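Local coordinates for ParB domain protein nuclease (PDB 5K5D) that probably takes part in archaeal DNA segregation as a partition protein with an N-terminal ParB-like domain, at residues D121-K125 with L162-I168; Y173-K178 with K192-A196. The protein carries 4 engineered substitutions. All coordinates share one frame; numbering follows the deposited sequence.

Contact 1. Residues D121-K125 with L162-I168; sequences DRIAK and LDDGTTI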
loop_
_atom_site.group_PDB
_atom_site.type_symbol
_atom_site.label_atom_id
_atom_site.label_comp_id
_atom_site.label_asym_id
_atom_site.label_seq_id
_atom_site.Cartn_x
_atom_site.Cartn_y
_atom_site.Cartn_z
ATOM N N ASP B 121 -3.049 -6.798 1.534
ATOM C CA ASP B 121 -4.162 -7.451 0.852
ATOM C C ASP B 121 -3.709 -8.685 0.078
ATOM O O ASP B 121 -4.416 -9.692 0.049
ATOM C CB ASP B 121 -4.844 -6.475 -0.116
ATOM C CG ASP B 121 -5.763 -5.488 0.589
ATOM O OD1 ASP B 121 -5.664 -5.336 1.827
ATOM O OD2 ASP B 121 -6.583 -4.855 -0.104
ATOM N N ARG B 122 -2.543 -8.601 -0.561
ATOM C CA ARG B 122 -2.007 -9.731 -1.319
ATOM C C ARG B 122 -1.639 -10.859 -0.370
ATOM O O ARG B 122 -1.996 -12.018 -0.593
ATOM C CB ARG B 122 -0.765 -9.336 -2.119
ATOM C CG ARG B 122 -0.933 -8.163 -3.071
ATOM C CD ARG B 122 -2.076 -8.369 -4.042
ATOM N NE ARG B 122 -1.865 -7.622 -5.281
ATOM C CZ ARG B 122 -2.124 -6.327 -5.439
ATOM N NH1 ARG B 122 -2.605 -5.611 -4.429
ATOM N NH2 ARG B 122 -1.897 -5.747 -6.610
ATOM N N ILE B 123 -0.916 -10.506 0.688
ATOM C CA ILE B 123 -0.467 -11.486 1.667
ATOM C C ILE B 123 -1.652 -12.186 2.330
ATOM O O ILE B 123 -1.572 -13.361 2.690
ATOM C CB ILE B 123 0.418 -10.834 2.751
ATOM C CG1 ILE B 123 1.719 -10.309 2.139
ATOM C CG2 ILE B 123 0.710 -11.819 3.871
ATOM C CD1 ILE B 123 2.595 -11.384 1.564
ATOM N N ALA B 124 -2.755 -11.461 2.483
ATOM C CA ALA B 124 -3.949 -12.018 3.107
ATOM C C ALA B 124 -4.531 -13.139 2.256
ATOM O O ALA B 124 -4.890 -14.196 2.772
ATOM C CB ALA B 124 -4.987 -10.930 3.341
ATOM N N LYS B 125 -4.618 -12.903 0.949
ATOM C CA LYS B 125 -5.124 -13.901 0.017
ATOM C C LYS B 125 -4.178 -15.096 -0.068
ATOM O O LYS B 125 -4.613 -16.232 -0.258
ATOM C CB LYS B 125 -5.313 -13.287 -1.367
ATOM C CG LYS B 125 -6.206 -12.055 -1.393
ATOM C CD LYS B 125 -6.301 -11.510 -2.807
ATOM C CE LYS B 125 -7.217 -10.302 -2.903
ATOM N NZ LYS B 125 -7.254 -9.785 -4.300
ATOM N N LEU B 162 -12.429 -9.373 0.386
ATOM C CA LEU B 162 -11.679 -8.897 -0.769
ATOM C C LEU B 162 -12.306 -9.412 -2.058
ATOM O O LEU B 162 -13.239 -10.213 -2.028
ATOM C CB LEU B 162 -10.217 -9.331 -0.670
ATOM C CG LEU B 162 -9.561 -9.103 0.696
ATOM C CD1 LEU B 162 -8.134 -9.636 0.711
ATOM C CD2 LEU B 162 -9.595 -7.627 1.084
ATOM N N ASP B 163 -11.783 -8.953 -3.187
ATOM C CA ASP B 163 -12.357 -9.282 -4.486
ATOM C C ASP B 163 -11.970 -10.683 -4.958
ATOM O O ASP B 163 -11.757 -10.907 -6.149
ATOM C CB ASP B 163 -11.920 -8.251 -5.526
ATOM C CG ASP B 163 -10.432 -8.327 -5.826
ATOM O OD1 ASP B 163 -9.664 -8.756 -4.937
ATOM O OD2 ASP B 163 -10.031 -7.966 -6.953
ATOM N N ASP B 164 -11.879 -11.624 -4.026
ATOM C CA ASP B 164 -11.508 -12.993 -4.363
ATOM C C ASP B 164 -12.182 -13.971 -3.412
ATOM O O ASP B 164 -12.019 -15.185 -3.539
ATOM C CB ASP B 164 -9.992 -13.174 -4.279
ATOM C CG ASP B 164 -9.497 -13.228 -2.849
ATOM O OD1 ASP B 164 -8.535 -13.977 -2.581
ATOM O OD2 ASP B 164 -10.079 -12.527 -1.990
ATOM N N GLY B 165 -12.927 -13.437 -2.450
ATOM C CA GLY B 165 -13.616 -14.260 -1.475
ATOM C C GLY B 165 -12.857 -14.383 -0.168
ATOM O O GLY B 165 -13.402 -14.840 0.838
ATOM N N THR B 166 -11.590 -13.983 -0.180
ATOM C CA THR B 166 -10.788 -13.993 1.036
ATOM C C THR B 166 -11.391 -13.035 2.050
ATOM O O THR B 166 -11.493 -11.834 1.792
ATOM C CB THR B 166 -9.325 -13.580 0.758
ATOM O OG1 THR B 166 -8.685 -14.579 -0.047
ATOM C CG2 THR B 166 -8.557 -13.424 2.056
ATOM N N THR B 167 -11.810 -13.564 3.194
ATOM C CA THR B 167 -12.323 -12.721 4.269
ATOM C C THR B 167 -11.314 -12.666 5.402
ATOM O O THR B 167 -10.525 -13.592 5.584
ATOM C CB THR B 167 -13.679 -13.220 4.811
ATOM O OG1 THR B 167 -13.553 -14.579 5.242
ATOM C CG2 THR B 167 -14.748 -13.128 3.733
ATOM N N ILE B 168 -11.342 -11.580 6.166
ATOM C CA ILE B 168 -10.379 -11.397 7.239
ATOM C C ILE B 168 -10.859 -10.356 8.243
ATOM O O ILE B 168 -11.633 -9.467 7.904
ATOM C CB ILE B 168 -9.000 -10.997 6.672
ATOM C CG1 ILE B 168 -7.955 -10.918 7.788
ATOM C CG2 ILE B 168 -9.095 -9.687 5.892
ATOM C CD1 ILE B 168 -6.544 -10.687 7.289
#
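The turn of the two-stranded antiparallel hairpin 159-161/167-169 lies against helix 109-128, and Lys125 and Leu162 make much of the contact. Leu162 directs CD1 at the helix, where it lies 3.7 Å from Lys125 CG. The same methyl sits 3.8 Å from the carbonyl O of Asp121, and Ala124 CB borders it as well. Past this methyl the lysine runs out fully extended, its chi2 to chi4 all within 2° of 180°, which carries the ammonium alongside the turn to Asp163. There Lys125 NZ forms a 2.7 Å salt bridge with Asp163 OD1, which accepts with its syn lone pair, on the side of the other carboxylate oxygen. The turn itself is built on an Asx turn: Thr166 N donates to Asp164 OD2 from well above the carboxylate plane (59°), while Thr166 OG1 gives a 2.6 Å hydrogen bond to Asp164 OD1. Held at both oxygens, this carboxylate flanks the lysine methylenes, with Asp164 OD1 3.2 Å from Lys125 CG. A methionine replacing Lys125 would probably leave Asp163 without its cationic mate and this part of the turn less firmly tied to the helix. Toward the buried strand end, Thr166 CG2 packs on the carbonyl O of Ala124, and Ile168 CD1 reaches Ala124 CB at 4.3 Å. On the helix side, Asp121 engages Arg199 in a salt bridge through OD2.

Contact 2. Residues Y173-K178 with K192-A196; sequences YERILK and KRKMA
Ala196 and Leu177 mark the tight seam between helices 170-180 and 189-201, two successive helices packed in a roughly antiparallel pair. Their short segments run at 141° with axes 9.2 Å apart at closest approach. The small alanine side chain is consistent with this approach: its CB meets Glu174 CB at 3.6 Å. One turn along, Leu177 fits between Lys192 and Met195, a selenomethionine. Leu177 CD1 lies 3.2 Å from Lys192 O, already the acceptor of the helical bond from Ala196 N, and Leu177 CD2 meets Met195 CE at 4.0 Å. With CG anti to the backbone N (chi1 -165°), the Tyr173 ring extends the apolar side, bringing CE1 to Met195 SE, which sits near the ring plane at its edge. Lys192 adds its CB and CD to Leu177, while NZ leaves the interface for a salt bridge with Asp181.

The outer side is looser and polar. Arg193 is exposed there, and its NE has a long, weak ion pair with Glu155, which also sets a like charge close to Glu174 OE2. The Glu174 carboxylate and Arg193 guanidinium are turned 80° apart. Glu174 OE2 lies well out of the guanidinium plane, 4.5 Å from Arg193 NE, a proximity of charges without a hydrogen bond. The closest approach there is Glu174 OE2 to the Arg193 methylene CG, 3.3 Å.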
loop_
_atom_site.group_PDB
_atom_site.type_symbol
_atom_site.label_atom_id
_atom_site.label_comp_id
_atom_site.label_asym_id
_atom_site.label_seq_id
_atom_site.Cartn_x
_atom_site.Cartn_y
_atom_site.Cartn_z
ATOM N N TYR B 173 -5.648 -8.794 9.930
ATOM C CA TYR B 173 -5.062 -7.808 9.025
ATOM C C TYR B 173 -3.996 -6.970 9.730
ATOM O O TYR B 173 -2.934 -6.703 9.171
ATOM C CB TYR B 173 -6.139 -6.892 8.440
ATOM C CG TYR B 173 -5.674 -6.100 7.236
ATOM C CD1 TYR B 173 -5.195 -4.802 7.370
ATOM C CD2 TYR B 173 -5.712 -6.655 5.963
ATOM C CE1 TYR B 173 -4.771 -4.078 6.266
ATOM C CE2 TYR B 173 -5.288 -5.943 4.855
ATOM C CZ TYR B 173 -4.819 -4.657 5.012
ATOM O OH TYR B 173 -4.400 -3.956 3.906
ATOM N N GLU B 174 -4.287 -6.553 10.957
ATOM C CA GLU B 174 -3.342 -5.759 11.729
ATOM C C GLU B 174 -2.077 -6.548 12.055
ATOM O O GLU B 174 -0.973 -6.005 12.022
ATOM C CB GLU B 174 -3.987 -5.256 13.019
ATOM C CG GLU B 174 -3.066 -4.413 13.876
ATOM C CD GLU B 174 -3.699 -4.036 15.201
ATOM O OE1 GLU B 174 -3.011 -4.138 16.241
ATOM O OE2 GLU B 174 -4.883 -3.641 15.201
ATOM N N ARG B 175 -2.240 -7.826 12.378
ATOM C CA ARG B 175 -1.097 -8.664 12.713
ATOM C C ARG B 175 -0.220 -8.824 11.483
ATOM O O ARG B 175 1.007 -8.877 11.577
ATOM C CB ARG B 175 -1.552 -10.031 13.230
ATOM C CG ARG B 175 -1.402 -11.167 12.227
ATOM C CD ARG B 175 -1.897 -12.491 12.799
ATOM N NE ARG B 175 -3.255 -12.383 13.327
ATOM C CZ ARG B 175 -4.163 -13.352 13.269
ATOM N NH1 ARG B 175 -3.865 -14.509 12.694
ATOM N NH2 ARG B 175 -5.371 -13.162 13.782
ATOM N N ILE B 176 -0.865 -8.893 10.322
ATOM C CA ILE B 176 -0.153 -8.986 9.058
ATOM C C ILE B 176 0.703 -7.744 8.830
ATOM O O ILE B 176 1.849 -7.842 8.397
ATOM C CB ILE B 176 -1.126 -9.175 7.886
ATOM C CG1 ILE B 176 -1.752 -10.570 7.955
ATOM C CG2 ILE B 176 -0.413 -8.965 6.566
ATOM C CD1 ILE B 176 -2.534 -10.953 6.725
ATOM N N LEU B 177 0.141 -6.578 9.138
ATOM C CA LEU B 177 0.873 -5.323 9.042
ATOM C C LEU B 177 2.122 -5.362 9.904
ATOM O O LEU B 177 3.216 -5.028 9.443
ATOM C CB LEU B 177 -0.003 -4.154 9.485
ATOM C CG LEU B 177 -1.289 -3.953 8.691
ATOM C CD1 LEU B 177 -2.078 -2.766 9.238
ATOM C CD2 LEU B 177 -0.959 -3.772 7.221
ATOM N N LYS B 178 1.954 -5.764 11.162
ATOM C CA LYS B 178 3.075 -5.816 12.091
ATOM C C LYS B 178 4.194 -6.695 11.546
ATOM O O LYS B 178 5.363 -6.317 11.584
ATOM C CB LYS B 178 2.626 -6.291 13.477
ATOM C CG LYS B 178 1.877 -5.235 14.275
ATOM C CD LYS B 178 1.651 -5.668 15.718
ATOM C CE LYS B 178 0.845 -6.960 15.793
ATOM N NZ LYS B 178 0.520 -7.348 17.198
ATOM N N LYS B 192 -0.780 1.626 12.339
ATOM C CA LYS B 192 -1.113 0.310 11.801
ATOM C C LYS B 192 -2.480 -0.136 12.291
ATOM O O LYS B 192 -3.199 -0.854 11.596
ATOM C CB LYS B 192 -0.072 -0.735 12.202
ATOM C CG LYS B 192 1.294 -0.549 11.573
ATOM C CD LYS B 192 2.229 -1.668 11.986
ATOM C CE LYS B 192 3.644 -1.395 11.537
ATOM N NZ LYS B 192 4.221 -0.233 12.264
ATOM N N ARG B 193 -2.837 0.289 13.496
ATOM C CA ARG B 193 -4.095 -0.124 14.091
ATOM C C ARG B 193 -5.231 0.712 13.523
ATOM O O ARG B 193 -6.311 0.194 13.234
ATOM C CB ARG B 193 -4.035 -0.001 15.612
ATOM C CG ARG B 193 -5.239 -0.593 16.309
ATOM C CD ARG B 193 -5.080 -0.558 17.814
ATOM N NE ARG B 193 -6.328 -0.912 18.480
ATOM C CZ ARG B 193 -7.280 -0.037 18.780
ATOM N NH1 ARG B 193 -7.123 1.245 18.476
ATOM N NH2 ARG B 193 -8.388 -0.443 19.383
ATOM N N LYS B 194 -4.972 2.008 13.364
ATOM C CA LYS B 194 -5.920 2.916 12.735
ATOM C C LYS B 194 -6.209 2.459 11.318
ATOM O O LYS B 194 -7.364 2.392 10.901
ATOM C CB LYS B 194 -5.362 4.341 12.699
ATOM C CG LYS B 194 -5.437 5.084 14.014
ATOM C CD LYS B 194 -4.695 6.405 13.921
ATOM C CE LYS B 194 -4.771 7.185 15.226
ATOM N NZ LYS B 194 -3.846 8.353 15.223
HETATM N N MSE B 195 -5.151 2.153 10.577
HETATM C CA MSE B 195 -5.302 1.739 9.190
HETATM C C MSE B 195 -6.062 0.425 9.103
HETATM O O MSE B 195 -6.932 0.262 8.249
HETATM C CB MSE B 195 -3.942 1.619 8.502
HETATM C CG MSE B 195 -4.039 1.652 6.983
HETATM SE SE MSE B 195 -3.656 -0.051 6.112
HETATM C CE MSE B 195 -1.716 0.023 6.185
ATOM N N ALA B 196 -5.737 -0.503 10.000
ATOM C CA ALA B 196 -6.369 -1.818 10.004
ATOM C C ALA B 196 -7.867 -1.722 10.273
ATOM O O ALA B 196 -8.671 -2.368 9.596
ATOM C CB ALA B 196 -5.698 -2.729 11.021
#

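The two contacts, with centres 14 Å apart, are joined through helix 170-180, which follows strand 167-169 directly in the chain. Tyr173 is the main bridge: the separation of 2.8 Å between Tyr173 OH and Asp121 OD1 indicates a probable hydrogen bond, so the ring that packs in contact 2 reaches the helix of contact 1. Arg199, on the same helix as 192-196, ties contact 1 to the second helix of contact 2. Packing runs alongside. Ile168 CD1 approaches Tyr173 N at 3.4 Å, and Ile176 CD1 lies 4.0 Å from Ala124 CA. These contacts place helix 109-128 and the hairpin against helix 170-180, which in turn packs on helix 189-201.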